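Local coordinates for protein TRAP-type C4-dicarboxylate:H+ symport system substrate-binding component DctP (PDB 4MX6) that probably captures C4-dicarboxylates such as succinate in the periplasm and delivers them to a TRAP-type proton symporter, at residues L154-P166 / R212-T224. Sequence-based numbering, arbitrary orientation.
Sequences LHNGMKQFTANTP and RAIDGQENTWSNT
Gln-160 and Thr-162 pair with Asn-219 and Gln-217 in an antiparallel arrangement, which places strand 217-219 at one edge of a four-stranded mixed sheet in this periplasmic-binding-protein fold. Four backbone hydrogen bonds join the strands, the straightest being Thr-162 N to Gln-217 O (2.9 Å, 174° at the hydrogen). The pairing illustrates how a short edge strand running into a helix can deliver ligand-binding residues: Asn-219 on the strand and Asn-223 in the first turn of the helix that follows both donate through ND2 to succinate.

Gln-160 shows how a side chain extends the pairing onto helix 221-226. Its CB lies 3.7 Å from Asn-219 O; CG then sits over one face of the Trp-221 indole, 4.1 Å from the six-membered ring centroid, a CH-pi contact offset toward the rim. A bend at chi2 turns the amide nearly parallel to the indole, the two planes 22° apart, with NE2 passing Trp-221 NE1 and bonding to Asn-240. Lys-159 NZ meets Glu-218 OE2 at 2.9 Å from above the carboxylate plane, a salt bridge, while Glu-218 OE1 accepts from His-241 and Gln-189.

At the helix start, the N-cap residue Thr-220 donates through OG1 to Asn-156 OD1 (2.9 Å), approaching from above the amide plane. Asn-156 reaches it with CG anti to the backbone N (chi1 -169°), and its ND2 meets Tyr-246, another succinate-binding residue. With an alanine here, Thr-220 OG1 would probably lose its acceptor, and Tyr-246 OH and the bridging water the ND2 they share. One water bridges this junction, accepting from Asn-156 ND2 at 3.0 Å and donating to Ser-222 OG and Asn-223 OD1.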
loop_
_atom_site.group_PDB
_atom_site.type_symbol
_atom_site.label_atom_id
_atom_site.label_comp_id
_atom_site.label_asym_id
_atom_site.label_seq_id
_atom_site.Cartn_x
_atom_site.Cartn_y
_atom_site.Cartn_z
ATOM N N LEU A 154 -2.266 0.272 8.230
ATOM C CA LEU A 154 -1.492 1.504 8.199
ATOM C C LEU A 154 -1.773 2.187 6.862
ATOM O O LEU A 154 -1.681 1.556 5.811
ATOM C CB LEU A 154 -0.000 1.196 8.361
ATOM C CG LEU A 154 0.951 2.369 8.171
ATOM C CD1 LEU A 154 0.769 3.429 9.247
ATOM C CD2 LEU A 154 2.394 1.874 8.165
ATOM N N HIS A 155 -2.107 3.465 6.914
ATOM C CA HIS A 155 -2.410 4.199 5.691
ATOM C C HIS A 155 -1.188 4.653 4.912
ATOM O O HIS A 155 -0.139 4.967 5.485
ATOM C CB HIS A 155 -3.237 5.444 6.017
ATOM C CG HIS A 155 -4.554 5.120 6.635
ATOM N ND1 HIS A 155 -5.139 5.814 7.670
ATOM C CD2 HIS A 155 -5.412 4.126 6.322
ATOM C CE1 HIS A 155 -6.301 5.246 7.964
ATOM N NE2 HIS A 155 -6.479 4.215 7.162
ATOM N N ASN A 156 -1.361 4.757 3.592
ATOM C CA ASN A 156 -0.496 5.598 2.779
ATOM C C ASN A 156 -1.348 6.692 2.134
ATOM O O ASN A 156 -1.307 7.840 2.581
ATOM C CB ASN A 156 0.339 4.804 1.782
ATOM C CG ASN A 156 1.404 5.666 1.136
ATOM O OD1 ASN A 156 1.162 6.846 0.832
ATOM N ND2 ASN A 156 2.591 5.115 0.956
ATOM N N GLY A 157 -2.167 6.343 1.145
ATOM C CA GLY A 157 -2.991 7.345 0.500
ATOM C C GLY A 157 -3.691 6.812 -0.724
ATOM O O GLY A 157 -3.570 5.647 -1.056
ATOM N N MET A 158 -4.389 7.698 -1.420
ATOM C CA MET A 158 -4.991 7.340 -2.691
ATOM C C MET A 158 -3.925 7.370 -3.781
ATOM O O MET A 158 -2.984 8.149 -3.723
ATOM C CB MET A 158 -6.129 8.294 -3.037
ATOM C CG MET A 158 -7.200 8.426 -1.960
ATOM S SD MET A 158 -8.003 6.910 -1.439
ATOM C CE MET A 158 -8.982 6.533 -2.894
ATOM N N LYS A 159 -4.070 6.513 -4.780
ATOM C CA LYS A 159 -3.155 6.459 -5.910
ATOM C C LYS A 159 -3.508 7.456 -7.004
ATOM O O LYS A 159 -4.679 7.696 -7.283
ATOM C CB LYS A 159 -3.149 5.038 -6.501
ATOM C CG LYS A 159 -2.668 3.964 -5.524
ATOM C CD LYS A 159 -2.625 2.569 -6.128
ATOM C CE LYS A 159 -4.018 2.089 -6.498
ATOM N NZ LYS A 159 -4.029 0.669 -6.916
ATOM N N GLN A 160 -2.453 7.994 -7.620
ATOM C CA GLN A 160 -2.511 8.840 -8.798
ATOM C C GLN A 160 -1.805 8.120 -9.936
ATOM O O GLN A 160 -0.848 7.379 -9.706
ATOM C CB GLN A 160 -1.780 10.165 -8.541
ATOM C CG GLN A 160 -2.003 10.790 -7.177
ATOM C CD GLN A 160 -3.462 10.946 -6.794
ATOM O OE1 GLN A 160 -4.336 11.044 -7.639
ATOM N NE2 GLN A 160 -3.727 10.989 -5.498
ATOM N N PHE A 161 -2.241 8.346 -11.175
ATOM C CA PHE A 161 -1.501 7.848 -12.329
ATOM C C PHE A 161 -0.335 8.783 -12.676
ATOM O O PHE A 161 -0.468 10.006 -12.595
ATOM C CB PHE A 161 -2.382 7.808 -13.584
ATOM C CG PHE A 161 -3.553 6.867 -13.524
ATOM C CD1 PHE A 161 -3.386 5.498 -13.331
ATOM C CD2 PHE A 161 -4.829 7.349 -13.743
ATOM C CE1 PHE A 161 -4.486 4.644 -13.328
ATOM C CE2 PHE A 161 -5.916 6.503 -13.751
ATOM C CZ PHE A 161 -5.745 5.154 -13.538
ATOM N N THR A 162 0.776 8.207 -13.119
ATOM C CA THR A 162 1.788 8.983 -13.828
ATOM C C THR A 162 2.053 8.333 -15.172
ATOM O O THR A 162 1.892 7.115 -15.337
ATOM C CB THR A 162 3.116 9.122 -13.039
ATOM O OG1 THR A 162 3.797 7.864 -12.977
ATOM C CG2 THR A 162 2.857 9.606 -11.630
ATOM N N ALA A 163 2.464 9.165 -16.129
ATOM C CA ALA A 163 2.896 8.706 -17.443
ATOM C C ALA A 163 3.609 9.870 -18.111
ATOM O O ALA A 163 3.917 10.880 -17.456
ATOM C CB ALA A 163 1.693 8.239 -18.267
ATOM N N ASN A 164 3.872 9.750 -19.411
ATOM C CA ASN A 164 4.475 10.846 -20.164
ATOM C C ASN A 164 3.460 11.537 -21.066
ATOM O O ASN A 164 3.799 12.178 -22.042
ATOM C CB ASN A 164 5.707 10.342 -20.908
ATOM C CG ASN A 164 6.747 9.821 -19.951
ATOM O OD1 ASN A 164 7.124 10.513 -19.008
ATOM N ND2 ASN A 164 7.186 8.595 -20.155
ATOM N N THR A 165 2.198 11.443 -20.654
ATOM C CA THR A 165 1.078 12.077 -21.332
ATOM C C THR A 165 -0.047 12.235 -20.300
ATOM O O THR A 165 -0.107 11.474 -19.336
ATOM C CB THR A 165 0.617 11.209 -22.517
ATOM O OG1 THR A 165 -0.232 11.971 -23.386
ATOM C CG2 THR A 165 -0.109 9.964 -22.032
ATOM N N PRO A 166 -0.923 13.244 -20.475
ATOM C CA PRO A 166 -2.080 13.352 -19.578
ATOM C C PRO A 166 -2.997 12.151 -19.708
ATOM O O PRO A 166 -3.171 11.617 -20.804
ATOM C CB PRO A 166 -2.803 14.609 -20.071
ATOM C CG PRO A 166 -1.794 15.378 -20.817
ATOM C CD PRO A 166 -0.832 14.382 -21.403
ATOM N N ARG A 212 12.295 3.920 -19.703
ATOM C CA ARG A 212 11.136 3.753 -20.582
ATOM C C ARG A 212 10.834 2.291 -20.877
ATOM O O ARG A 212 10.154 1.978 -21.844
ATOM C CB ARG A 212 11.264 4.592 -21.871
ATOM C CG ARG A 212 11.280 6.097 -21.587
ATOM C CD ARG A 212 11.579 6.928 -22.823
ATOM N NE ARG A 212 10.631 6.671 -23.907
ATOM C CZ ARG A 212 9.461 7.285 -24.052
ATOM N NH1 ARG A 212 9.076 8.226 -23.200
ATOM N NH2 ARG A 212 8.684 6.972 -25.078
ATOM N N ALA A 213 11.280 1.392 -20.002
ATOM C CA ALA A 213 10.808 0.007 -20.038
ATOM C C ALA A 213 9.309 -0.049 -19.756
ATOM O O ALA A 213 8.613 -0.949 -20.234
ATOM C CB ALA A 213 11.555 -0.843 -19.046
ATOM N N ILE A 214 8.831 0.922 -18.981
ATOM C CA ILE A 214 7.407 1.151 -18.799
ATOM C C ILE A 214 7.113 2.612 -19.117
ATOM O O ILE A 214 8.008 3.463 -19.069
ATOM C CB ILE A 214 6.939 0.809 -17.370
ATOM C CG1 ILE A 214 7.673 1.681 -16.359
ATOM C CG2 ILE A 214 7.127 -0.669 -17.092
ATOM C CD1 ILE A 214 7.263 1.457 -14.914
ATOM N N ASP A 215 5.861 2.882 -19.455
ATOM C CA ASP A 215 5.392 4.225 -19.728
ATOM C C ASP A 215 4.900 4.950 -18.484
ATOM O O ASP A 215 5.041 6.167 -18.382
ATOM C CB ASP A 215 4.284 4.162 -20.772
ATOM C CG ASP A 215 4.775 3.588 -22.078
ATOM O OD1 ASP A 215 5.658 4.223 -22.689
ATOM O OD2 ASP A 215 4.302 2.508 -22.476
ATOM N N GLY A 216 4.324 4.214 -17.535
ATOM C CA GLY A 216 3.679 4.839 -16.396
ATOM C C GLY A 216 3.524 3.892 -15.229
ATOM O O GLY A 216 3.938 2.742 -15.276
ATOM N N GLN A 217 2.937 4.415 -14.162
ATOM C CA GLN A 217 2.685 3.635 -12.961
ATOM C C GLN A 217 1.586 4.327 -12.160
ATOM O O GLN A 217 1.005 5.314 -12.622
ATOM C CB GLN A 217 3.983 3.417 -12.155
ATOM C CG GLN A 217 4.717 4.689 -11.710
ATOM C CD GLN A 217 4.151 5.297 -10.440
ATOM O OE1 GLN A 217 4.170 4.674 -9.382
ATOM N NE2 GLN A 217 3.632 6.516 -10.543
ATOM N N GLU A 218 1.266 3.793 -10.983
ATOM C CA GLU A 218 0.249 4.383 -10.103
ATOM C C GLU A 218 0.820 4.390 -8.688
ATOM O O GLU A 218 1.358 3.380 -8.218
ATOM C CB GLU A 218 -1.073 3.599 -10.150
ATOM C CG GLU A 218 -0.903 2.099 -9.939
ATOM C CD GLU A 218 -2.178 1.350 -9.552
ATOM O OE1 GLU A 218 -3.284 1.862 -9.787
ATOM O OE2 GLU A 218 -2.056 0.245 -8.975
ATOM N N ASN A 219 0.692 5.509 -7.987
ATOM C CA ASN A 219 1.212 5.568 -6.625
ATOM C C ASN A 219 0.746 6.824 -5.905
ATOM O O ASN A 219 0.154 7.726 -6.502
ATOM C CB ASN A 219 2.745 5.443 -6.579
ATOM C CG ASN A 219 3.170 4.416 -5.561
ATOM O OD1 ASN A 219 2.817 4.534 -4.382
ATOM N ND2 ASN A 219 3.830 3.361 -6.007
ATOM N N THR A 220 1.018 6.873 -4.609
ATOM C CA THR A 220 0.633 8.010 -3.804
ATOM C C THR A 220 1.635 9.143 -3.967
ATOM O O THR A 220 2.769 8.933 -4.420
ATOM C CB THR A 220 0.564 7.629 -2.316
ATOM O OG1 THR A 220 1.900 7.331 -1.881
ATOM C CG2 THR A 220 -0.355 6.419 -2.093
ATOM N N TRP A 221 1.249 10.345 -3.569
ATOM C CA TRP A 221 2.179 11.475 -3.602
ATOM C C TRP A 221 3.455 11.155 -2.823
ATOM O O TRP A 221 4.540 11.526 -3.249
ATOM C CB TRP A 221 1.558 12.768 -3.061
ATOM C CG TRP A 221 0.385 13.259 -3.837
ATOM C CD1 TRP A 221 -0.896 13.302 -3.401
ATOM C CD2 TRP A 221 0.370 13.785 -5.173
ATOM N NE1 TRP A 221 -1.713 13.811 -4.365
ATOM C CE2 TRP A 221 -0.970 14.109 -5.471
ATOM C CE3 TRP A 221 1.346 14.011 -6.145
ATOM C CZ2 TRP A 221 -1.357 14.651 -6.689
ATOM C CZ3 TRP A 221 0.951 14.565 -7.353
ATOM C CH2 TRP A 221 -0.389 14.878 -7.606
ATOM N N SER A 222 3.327 10.501 -1.670
ATOM C CA SER A 222 4.490 10.235 -0.827
ATOM C C SER A 222 5.500 9.341 -1.524
ATOM O O SER A 222 6.696 9.625 -1.480
ATOM C CB SER A 222 4.068 9.593 0.490
ATOM O OG SER A 222 5.179 8.988 1.142
ATOM N N ASN A 223 5.060 8.262 -2.155
ATOM C CA ASN A 223 5.995 7.416 -2.897
ATOM C C ASN A 223 6.536 8.114 -4.156
ATOM O O ASN A 223 7.717 7.985 -4.499
ATOM C CB ASN A 223 5.368 6.072 -3.254
ATOM C CG ASN A 223 5.469 5.065 -2.123
ATOM O OD1 ASN A 223 6.377 5.137 -1.268
ATOM N ND2 ASN A 223 4.568 4.105 -2.125
ATOM N N THR A 224 5.673 8.860 -4.837
ATOM C CA THR A 224 6.053 9.541 -6.065
ATOM C C THR A 224 7.174 10.538 -5.770
ATOM O O THR A 224 8.137 10.647 -6.544
ATOM C CB THR A 224 4.829 10.233 -6.686
ATOM O OG1 THR A 224 3.834 9.259 -6.993
ATOM C CG2 THR A 224 5.178 10.973 -7.962
HETATM O O HOH W 1 5.336 6.298 1.059
HETATM O O HOH W 2 8.665 6.293 -18.686
#